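Calcineurin-like phosphoesterase domain-containing protein (Aquifex aeolicus, PDB 1XM7) is of unknown function but belongs to the calcineurin-like metallophosphoesterase family and is therefore probably a hydrolase. Local coordinates at residues A[102-110]-A[180-188]. Sequence-based numbering, arbitrary orientation.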
ATOM      1  N   ILE A 102       4.895 -12.689   4.040  1.00 38.04           N
ATOM      2  CA  ILE A 102       5.165 -12.637   5.466  1.00 40.87           C
ATOM      3  C   ILE A 102       4.180 -13.559   6.171  1.00 43.23           C
ATOM      4  O   ILE A 102       3.130 -13.891   5.617  1.00 43.00           O
ATOM      5  CB  ILE A 102       5.045 -11.183   6.030  1.00 38.79           C
ATOM      6  CG1 ILE A 102       3.613 -10.670   5.922  1.00 38.00           C
ATOM      7  CG2 ILE A 102       5.959 -10.248   5.257  1.00 39.69           C
ATOM      8  CD1 ILE A 102       3.431  -9.302   6.536  1.00 34.34           C
ATOM      9  N   GLU A 103       4.540 -13.987   7.379  1.00 46.60           N
ATOM     10  CA  GLU A 103       3.703 -14.879   8.177  1.00 49.70           C
ATOM     11  C   GLU A 103       3.345 -14.155   9.459  1.00 49.92           C
ATOM     12  O   GLU A 103       4.215 -13.626  10.141  1.00 51.43           O
ATOM     13  CB  GLU A 103       4.462 -16.161   8.519  1.00 52.57           C
ATOM     14  CG  GLU A 103       5.051 -16.882   7.313  1.00 59.24           C
ATOM     15  CD  GLU A 103       5.912 -18.076   7.702  1.00 63.61           C
ATOM     16  OE1 GLU A 103       6.584 -18.648   6.807  1.00 66.32           O
ATOM     17  OE2 GLU A 103       5.917 -18.444   8.901  1.00 66.32           O
ATOM     18  N   HIS A 104       2.066 -14.128   9.794  1.00 49.66           N
ATOM     19  CA  HIS A 104       1.647 -13.450  11.005  1.00 50.36           C
ATOM     20  C   HIS A 104       0.778 -14.367  11.856  1.00 52.13           C
ATOM     21  O   HIS A 104      -0.245 -14.863  11.383  1.00 53.24           O
ATOM     22  CB  HIS A 104       0.871 -12.186  10.642  1.00 48.12           C
ATOM     23  CG  HIS A 104       0.398 -11.399  11.826  1.00 46.77           C
ATOM     24  ND1 HIS A 104      -0.935 -11.128  12.055  1.00 44.90           N
ATOM     25  CD2 HIS A 104       1.080 -10.812  12.837  1.00 46.15           C
ATOM     26  CE1 HIS A 104      -1.052 -10.408  13.156  1.00 45.05           C
ATOM     27  NE2 HIS A 104       0.155 -10.202  13.650  1.00 46.09           N
ATOM     28  N   LYS A 105       1.179 -14.587  13.107  1.00 52.68           N
ATOM     29  CA  LYS A 105       0.412 -15.442  14.010  1.00 52.29           C
ATOM     30  C   LYS A 105      -0.171 -16.632  13.255  1.00 52.49           C
ATOM     31  O   LYS A 105      -1.392 -16.830  13.202  1.00 52.63           O
ATOM     32  CB  LYS A 105      -0.711 -14.640  14.693  1.00 51.14           C
ATOM     33  CG  LYS A 105      -0.208 -13.715  15.791  1.00 51.50           C
ATOM     34  CD  LYS A 105      -1.300 -12.812  16.337  1.00 53.05           C
ATOM     35  CE  LYS A 105      -0.733 -11.849  17.390  1.00 55.18           C
ATOM     36  NZ  LYS A 105      -1.700 -10.787  17.827  1.00 54.64           N
ATOM     37  N   GLY A 106       0.723 -17.407  12.650  1.00 52.28           N
ATOM     38  CA  GLY A 106       0.306 -18.582  11.912  1.00 53.56           C
ATOM     39  C   GLY A 106       0.037 -18.368  10.434  1.00 54.67           C
ATOM     40  O   GLY A 106       0.772 -18.891   9.584  1.00 56.09           O
ATOM     41  N   LYS A 107      -1.010 -17.605  10.123  1.00 53.85           N
ATOM     42  CA  LYS A 107      -1.390 -17.353   8.738  1.00 53.22           C
ATOM     43  C   LYS A 107      -0.307 -16.715   7.867  1.00 51.13           C
ATOM     44  O   LYS A 107       0.559 -15.981   8.348  1.00 51.52           O
ATOM     45  CB  LYS A 107      -2.695 -16.555   8.707  1.00 55.04           C
ATOM     46  CG  LYS A 107      -3.838 -17.374   9.315  1.00 59.80           C
ATOM     47  CD  LYS A 107      -5.221 -16.797   9.051  1.00 64.13           C
ATOM     48  CE  LYS A 107      -6.301 -17.770   9.541  1.00 65.83           C
ATOM     49  NZ  LYS A 107      -7.683 -17.255   9.302  1.00 66.61           N
ATOM     50  N   ARG A 108      -0.365 -17.037   6.577  1.00 47.72           N
ATOM     51  CA  ARG A 108       0.601 -16.575   5.587  1.00 44.31           C
ATOM     52  C   ARG A 108       0.025 -15.429   4.760  1.00 41.15           C
ATOM     53  O   ARG A 108      -1.064 -15.552   4.197  1.00 40.03           O
ATOM     54  CB  ARG A 108       0.968 -17.754   4.693  1.00 46.14           C
ATOM     55  CG  ARG A 108       2.284 -17.627   3.995  1.00 47.74           C
ATOM     56  CD  ARG A 108       2.731 -18.975   3.456  1.00 49.65           C
ATOM     57  NE  ARG A 108       3.967 -18.825   2.696  1.00 53.36           N
ATOM     58  CZ  ARG A 108       4.726 -19.830   2.272  1.00 55.51           C
ATOM     59  NH1 ARG A 108       4.384 -21.087   2.534  1.00 58.92           N
ATOM     60  NH2 ARG A 108       5.826 -19.576   1.571  1.00 55.74           N
ATOM     61  N   ILE A 109       0.771 -14.326   4.675  1.00 38.38           N
ATOM     62  CA  ILE A 109       0.314 -13.139   3.957  1.00 36.62           C
ATOM     63  C   ILE A 109       1.113 -12.698   2.724  1.00 35.84           C
ATOM     64  O   ILE A 109       2.330 -12.490   2.783  1.00 35.57           O
ATOM     65  CB  ILE A 109       0.239 -11.919   4.909  1.00 36.97           C
ATOM     66  CG1 ILE A 109      -0.521 -12.289   6.186  1.00 36.28           C
ATOM     67  CG2 ILE A 109      -0.461 -10.756   4.206  1.00 35.95           C
ATOM     68  CD1 ILE A 109      -0.493 -11.212   7.259  1.00 34.84           C
ATOM     69  N   LEU A 110       0.394 -12.536   1.614  1.00 33.90           N
ATOM     70  CA  LEU A 110       0.977 -12.084   0.361  1.00 30.47           C
ATOM     71  C   LEU A 110       0.786 -10.577   0.300  1.00 29.67           C
ATOM     72  O   LEU A 110      -0.331 -10.066   0.450  1.00 27.42           O
ATOM     73  CB  LEU A 110       0.263 -12.705  -0.844  1.00 29.47           C
ATOM     74  CG  LEU A 110       1.012 -12.904  -2.173  1.00 28.29           C
ATOM     75  CD1 LEU A 110       0.043 -12.697  -3.313  1.00 27.41           C
ATOM     76  CD2 LEU A 110       2.173 -11.959  -2.314  1.00 28.63           C
ATOM     77  N   SER A 180      -3.649  -1.425  10.562  1.00 43.44           N
ATOM     78  CA  SER A 180      -2.888  -2.073  11.610  1.00 45.14           C
ATOM     79  C   SER A 180      -2.927  -3.582  11.438  1.00 46.68           C
ATOM     80  O   SER A 180      -3.746  -4.111  10.683  1.00 46.58           O
ATOM     81  CB  SER A 180      -3.458  -1.694  12.975  1.00 45.13           C
ATOM     82  OG  SER A 180      -2.637  -2.196  14.017  1.00 49.85           O
ATOM     83  N   GLU A 181      -2.028  -4.271  12.134  1.00 48.54           N
ATOM     84  CA  GLU A 181      -1.989  -5.719  12.066  1.00 50.25           C
ATOM     85  C   GLU A 181      -3.210  -6.220  12.832  1.00 52.63           C
ATOM     86  O   GLU A 181      -3.505  -7.415  12.861  1.00 52.66           O
ATOM     87  CB  GLU A 181      -0.694  -6.258  12.689  1.00 49.26           C
ATOM     88  CG  GLU A 181      -0.628  -6.199  14.203  1.00 49.47           C
ATOM     89  CD  GLU A 181       0.596  -6.917  14.761  1.00 50.81           C
ATOM     90  OE1 GLU A 181       0.574  -7.415  15.891  1.00 53.02           O
ATOM     91  OE2 GLU A 181       1.671  -6.968  13.974  1.00 48.62           O
ATOM     92  N   ARG A 182      -3.924  -5.285  13.448  1.00 56.01           N
ATOM     93  CA  ARG A 182      -5.121  -5.612  14.207  1.00 59.69           C
ATOM     94  C   ARG A 182      -6.201  -6.085  13.262  1.00 61.31           C
ATOM     95  O   ARG A 182      -6.774  -7.157  13.447  1.00 62.16           O
ATOM     96  CB  ARG A 182      -5.618  -4.387  14.971  1.00 61.99           C
ATOM     97  CG  ARG A 182      -4.773  -4.013  16.185  1.00 64.93           C
ATOM     98  CD  ARG A 182      -5.379  -4.528  17.498  1.00 67.73           C
ATOM     99  NE  ARG A 182      -5.374  -5.990  17.625  1.00 71.77           N
ATOM    100  CZ  ARG A 182      -6.438  -6.778  17.454  1.00 72.98           C
ATOM    101  NH1 ARG A 182      -7.624  -6.258  17.144  1.00 73.19           N
ATOM    102  NH2 ARG A 182      -6.315  -8.095  17.602  1.00 72.60           N
ATOM    103  N   GLU A 183      -6.474  -5.276  12.244  1.00 63.04           N
ATOM    104  CA  GLU A 183      -7.492  -5.600  11.257  1.00 64.75           C
ATOM    105  C   GLU A 183      -7.231  -6.919  10.537  1.00 64.78           C
ATOM    106  O   GLU A 183      -8.146  -7.500   9.947  1.00 64.47           O
ATOM    107  CB  GLU A 183      -7.610  -4.457  10.258  1.00 66.86           C
ATOM    108  CG  GLU A 183      -8.258  -3.231  10.865  1.00 71.98           C
ATOM    109  CD  GLU A 183      -7.769  -1.937  10.245  1.00 75.54           C
ATOM    110  OE1 GLU A 183      -6.612  -1.541  10.515  1.00 77.04           O
ATOM    111  OE2 GLU A 183      -8.544  -1.319   9.483  1.00 78.39           O
ATOM    112  N   ILE A 184      -5.986  -7.391  10.583  1.00 65.28           N
ATOM    113  CA  ILE A 184      -5.629  -8.662   9.955  1.00 66.56           C
ATOM    114  C   ILE A 184      -6.174  -9.758  10.854  1.00 67.80           C
ATOM    115  O   ILE A 184      -6.732 -10.748  10.385  1.00 67.47           O
ATOM    116  CB  ILE A 184      -4.091  -8.854   9.849  1.00 65.68           C
ATOM    117  CG1 ILE A 184      -3.474  -7.752   8.990  1.00 64.67           C
ATOM    118  CG2 ILE A 184      -3.775 -10.222   9.250  1.00 64.96           C
ATOM    119  CD1 ILE A 184      -1.987  -7.904   8.799  1.00 64.18           C
ATOM    120  N   ASP A 185      -5.997  -9.556  12.158  1.00 69.44           N
ATOM    121  CA  ASP A 185      -6.452 -10.490  13.179  1.00 70.63           C
ATOM    122  C   ASP A 185      -7.967 -10.605  13.177  1.00 70.82           C
ATOM    123  O   ASP A 185      -8.516 -11.671  13.453  1.00 70.58           O
ATOM    124  CB  ASP A 185      -5.971 -10.026  14.550  1.00 71.58           C
ATOM    125  CG  ASP A 185      -4.463 -10.014  14.654  1.00 73.53           C
ATOM    126  OD1 ASP A 185      -3.926  -9.434  15.622  1.00 74.92           O
ATOM    127  OD2 ASP A 185      -3.812 -10.596  13.760  1.00 74.04           O
ATOM    128  N   LYS A 186      -8.638  -9.503  12.864  1.00 71.39           N
ATOM    129  CA  LYS A 186     -10.090  -9.496  12.820  1.00 72.25           C
ATOM    130  C   LYS A 186     -10.550 -10.549  11.820  1.00 73.72           C
ATOM    131  O   LYS A 186     -11.718 -10.911  11.786  1.00 74.11           O
ATOM    132  CB  LYS A 186     -10.609  -8.116  12.407  1.00 72.34           C
ATOM    133  CG  LYS A 186      -9.940  -6.930  13.120  1.00 73.53           C
ATOM    134  CD  LYS A 186      -9.897  -7.089  14.638  1.00 74.73           C
ATOM    135  CE  LYS A 186     -11.293  -7.187  15.252  1.00 76.23           C
ATOM    136  NZ  LYS A 186     -11.258  -7.484  16.722  1.00 75.38           N
ATOM    137  N   LEU A 187      -9.622 -11.038  11.005  1.00 76.30           N
ATOM    138  CA  LEU A 187      -9.928 -12.065  10.013  1.00 78.59           C
ATOM    139  C   LEU A 187      -9.515 -13.436  10.552  1.00 80.60           C
ATOM    140  O   LEU A 187     -10.344 -14.342  10.669  1.00 81.43           O
ATOM    141  CB  LEU A 187      -9.185 -11.776   8.708  1.00 77.18           C
ATOM    142  CG  LEU A 187      -9.467 -10.408   8.091  1.00 76.88           C
ATOM    143  CD1 LEU A 187      -8.580 -10.203   6.883  1.00 76.30           C
ATOM    144  CD2 LEU A 187     -10.929 -10.310   7.702  1.00 76.35           C
ATOM    145  N   ILE A 188      -8.230 -13.570  10.884  1.00 82.38           N
ATOM    146  CA  ILE A 188      -7.666 -14.812  11.421  1.00 83.01           C
ATOM    147  C   ILE A 188      -8.625 -15.495  12.408  1.00 83.22           C
ATOM    148  O   ILE A 188      -8.915 -16.697  12.201  1.00 83.39           O
ATOM    149  CB  ILE A 188      -6.289 -14.541  12.120  1.00 83.34           C
ATOM    150  CG1 ILE A 188      -5.550 -15.858  12.373  1.00 83.30           C
ATOM    151  CG2 ILE A 188      -6.496 -13.820  13.450  1.00 82.92           C
ATOM    152  CD1 ILE A 188      -4.149 -15.673  12.937  1.00 82.50           C
TER
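The imidazole of H104 is directed at the side chains of E181 and D185. CG of H104 lies anti to the backbone N (chi1 -180°), which carries the ring out from the strand toward the short helix 182-185. The D185 carboxylate lies almost coplanar with the ring. The carboxylate of E181 is turned about 57° from the ring plane, and its CD lies near the ring, obliquely. E181 OE2 also accepts a weak hydrogen bond from M4 N. K105 extends past the ring, with its CG above one face, offset toward the rim. Its NZ reaches D185 OD1 at 3.4 Å in a salt bridge whose hydrogen bond is weak. R182 NH2 forms a second salt bridge to the same OD1, also 3.4 Å long, so D185 OD1 is shared, at long range, by two cations. Residues 102-110 form the turn end of a beta hairpin, strands 99-104 and 107-112, whose strand 99-104 is the outermost strand of one of the two mixed sheets of this phosphoesterase fold. The helix follows strand 179-180, an outermost strand of the other sheet. Deeper in, I109 and I184 meet tip to tip, CD1 to CD1 at 3.9 Å. I184 also packs on L142 and I144 of the hairpin's sheet and on F6 of the other. At the outer end, the extended K107 chain runs over I188, with CD 3.5 Å from I188 CG1. K107 NZ then donates to I188 O at 3.2 Å, on a lone pair.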